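Local coordinates for choline binding protein PCPA (PDB 4CP6) that is a pneumococcal surface antigen with a leucine-rich repeat region, probably held on the cell wall by binding choline, at residues E256-L260 and N277-I283. Numbering follows the deposited sequence.
Sequences ETKEL and NEGLEKI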
loop_
_atom_site.group_PDB
_atom_site.type_symbol
_atom_site.label_atom_id
_atom_site.label_comp_id
_atom_site.label_asym_id
_atom_site.label_seq_id
_atom_site.Cartn_x
_atom_site.Cartn_y
_atom_site.Cartn_z
ATOM N N GLU A 256 -21.275 -3.993 10.498
ATOM C CA GLU A 256 -20.266 -4.747 11.241
ATOM C C GLU A 256 -18.918 -4.053 11.291
ATOM O O GLU A 256 -18.093 -4.467 12.071
ATOM C CB GLU A 256 -20.022 -6.111 10.564
ATOM C CG GLU A 256 -21.221 -7.061 10.567
ATOM C CD GLU A 256 -22.185 -6.921 9.401
ATOM O OE1 GLU A 256 -21.903 -6.127 8.472
ATOM O OE2 GLU A 256 -23.217 -7.633 9.405
ATOM N N THR A 257 -18.685 -3.030 10.437
ATOM C CA THR A 257 -17.358 -2.415 10.370
ATOM C C THR A 257 -16.906 -1.831 11.690
ATOM O O THR A 257 -17.647 -1.049 12.298
ATOM C CB THR A 257 -17.285 -1.376 9.257
ATOM O OG1 THR A 257 -18.053 -1.763 8.119
ATOM C CG2 THR A 257 -15.861 -1.068 8.844
ATOM N N LYS A 258 -15.697 -2.195 12.136
ATOM C CA LYS A 258 -15.092 -1.656 13.358
ATOM C C LYS A 258 -13.922 -0.730 12.989
ATOM O O LYS A 258 -13.591 0.190 13.748
ATOM C CB LYS A 258 -14.577 -2.766 14.257
ATOM C CG LYS A 258 -15.702 -3.684 14.737
ATOM C CD LYS A 258 -15.248 -4.571 15.888
ATOM C CE LYS A 258 -16.420 -5.069 16.708
ATOM N NZ LYS A 258 -16.891 -6.408 16.258
ATOM N N GLU A 259 -13.262 -0.981 11.847
ATOM C CA GLU A 259 -12.152 -0.121 11.467
ATOM C C GLU A 259 -11.982 -0.022 9.984
ATOM O O GLU A 259 -12.255 -0.988 9.235
ATOM C CB GLU A 259 -10.841 -0.576 12.130
ATOM C CG GLU A 259 -10.310 -1.887 11.614
ATOM C CD GLU A 259 -8.971 -2.273 12.216
ATOM O OE1 GLU A 259 -7.977 -1.526 12.045
ATOM O OE2 GLU A 259 -8.924 -3.341 12.863
ATOM N N LEU A 260 -11.451 1.154 9.557
ATOM C CA LEU A 260 -11.016 1.355 8.181
ATOM C C LEU A 260 -9.516 1.185 8.231
ATOM O O LEU A 260 -8.847 1.873 9.021
ATOM C CB LEU A 260 -11.377 2.733 7.634
ATOM C CG LEU A 260 -12.835 3.137 7.783
ATOM C CD1 LEU A 260 -13.061 4.470 7.139
ATOM C CD2 LEU A 260 -13.771 2.117 7.130
ATOM N N ASN A 277 -20.645 3.805 9.677
ATOM C CA ASN A 277 -21.665 3.213 10.522
ATOM C C ASN A 277 -21.393 3.346 12.017
ATOM O O ASN A 277 -20.238 3.292 12.457
ATOM C CB ASN A 277 -21.701 1.709 10.234
ATOM C CG ASN A 277 -20.344 1.045 10.430
ATOM O OD1 ASN A 277 -19.389 1.287 9.684
ATOM N ND2 ASN A 277 -20.158 0.276 11.489
ATOM N N GLU A 278 -22.472 3.409 12.840
ATOM C CA GLU A 278 -22.276 3.280 14.264
ATOM C C GLU A 278 -21.656 1.904 14.511
ATOM O O GLU A 278 -22.080 0.907 13.893
ATOM C CB GLU A 278 -23.603 3.369 15.024
ATOM C CG GLU A 278 -24.052 4.793 15.245
ATOM C CD GLU A 278 -23.001 5.752 15.774
ATOM O OE1 GLU A 278 -22.230 5.377 16.689
ATOM O OE2 GLU A 278 -22.998 6.901 15.280
ATOM N N GLY A 279 -20.673 1.870 15.395
ATOM C CA GLY A 279 -19.910 0.677 15.722
ATOM C C GLY A 279 -18.478 0.825 15.218
ATOM O O GLY A 279 -17.571 0.179 15.742
ATOM N N LEU A 280 -18.270 1.686 14.198
ATOM C CA LEU A 280 -16.912 1.945 13.685
ATOM C C LEU A 280 -16.147 2.712 14.759
ATOM O O LEU A 280 -16.625 3.720 15.295
ATOM C CB LEU A 280 -16.980 2.718 12.380
ATOM C CG LEU A 280 -15.683 2.740 11.587
ATOM C CD1 LEU A 280 -15.963 2.548 10.126
ATOM C CD2 LEU A 280 -14.956 4.015 11.806
ATOM N N GLU A 281 -14.963 2.210 15.107
ATOM C CA GLU A 281 -14.148 2.790 16.170
ATOM C C GLU A 281 -12.891 3.501 15.699
ATOM O O GLU A 281 -12.411 4.384 16.404
ATOM C CB GLU A 281 -13.677 1.705 17.150
ATOM C CG GLU A 281 -14.810 0.932 17.813
ATOM C CD GLU A 281 -14.389 -0.345 18.524
ATOM O OE1 GLU A 281 -13.231 -0.793 18.353
ATOM O OE2 GLU A 281 -15.242 -0.913 19.241
ATOM N N LYS A 282 -12.317 3.071 14.583
ATOM C CA LYS A 282 -11.021 3.574 14.153
ATOM C C LYS A 282 -10.920 3.812 12.677
ATOM O O LYS A 282 -11.341 2.972 11.875
ATOM C CB LYS A 282 -9.961 2.539 14.618
ATOM C CG LYS A 282 -8.528 2.822 14.162
ATOM C CD LYS A 282 -7.611 1.772 14.774
ATOM C CE LYS A 282 -6.173 2.066 14.523
ATOM N NZ LYS A 282 -5.321 0.995 15.119
ATOM N N ILE A 283 -10.284 4.938 12.326
ATOM C CA ILE A 283 -9.967 5.288 10.946
ATOM C C ILE A 283 -8.437 5.286 10.840
ATOM O O ILE A 283 -7.761 6.086 11.514
ATOM C CB ILE A 283 -10.556 6.660 10.562
ATOM C CG1 ILE A 283 -12.091 6.581 10.607
ATOM C CG2 ILE A 283 -10.034 7.128 9.205
ATOM C CD1 ILE A 283 -12.786 7.932 10.463
HETATM O O HOH W 1 -5.964 -1.648 13.956
#
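Lys258 O accepts two backbone hydrogen bonds, from Glu281 N at 2.8 Å and from Lys282 N at 3.3 Å. Leu260 N returns one to Lys282 O at 2.9 Å. These bonds join two successive coils of a BspA-type leucine-rich repeat solenoid. Glu259 pairs with Lys282, and Leu260 with Ile283, as short parallel strands. Strands 238-241 and 305-306 continue the same sheet beyond them.

Before the strands, a side chain takes over the cross-link. Asn277 ND2 donates to Thr257 O at 3.0 Å, nearly in line, and also to Glu278 O. Asn277 OD1 is bound by Thr253, while Thr257 OG1 bonds to Pro254 O. Asn277 opens a type II turn, closed by Leu280 N to Asn277 O at 3.1 Å. Gly279 has a positive phi of 111°, and a CB there would jam against the carbonyl oxygen of Glu278. The turn leads the chain into line with Thr257 and Lys258, where Leu280 CA lies 3.4 Å from Thr257 O.

Side chains alternate across the strands. Leu260 and Ile283 share the buried face, with Leu260 CD1 4.2 Å from Ile283 CG1. Leu280 joins this apolar layer, and its CD1 lies 3.7 Å from Leu260 CD2 and 3.8 Å from Thr257 CG2. Phe288 also touches Leu260. Glu259 and Lys282 occupy the other face, and their charged ends meet through a water, which donates to Glu259 OE1 at 2.8 Å and accepts from Lys282 NZ at 3.0 Å.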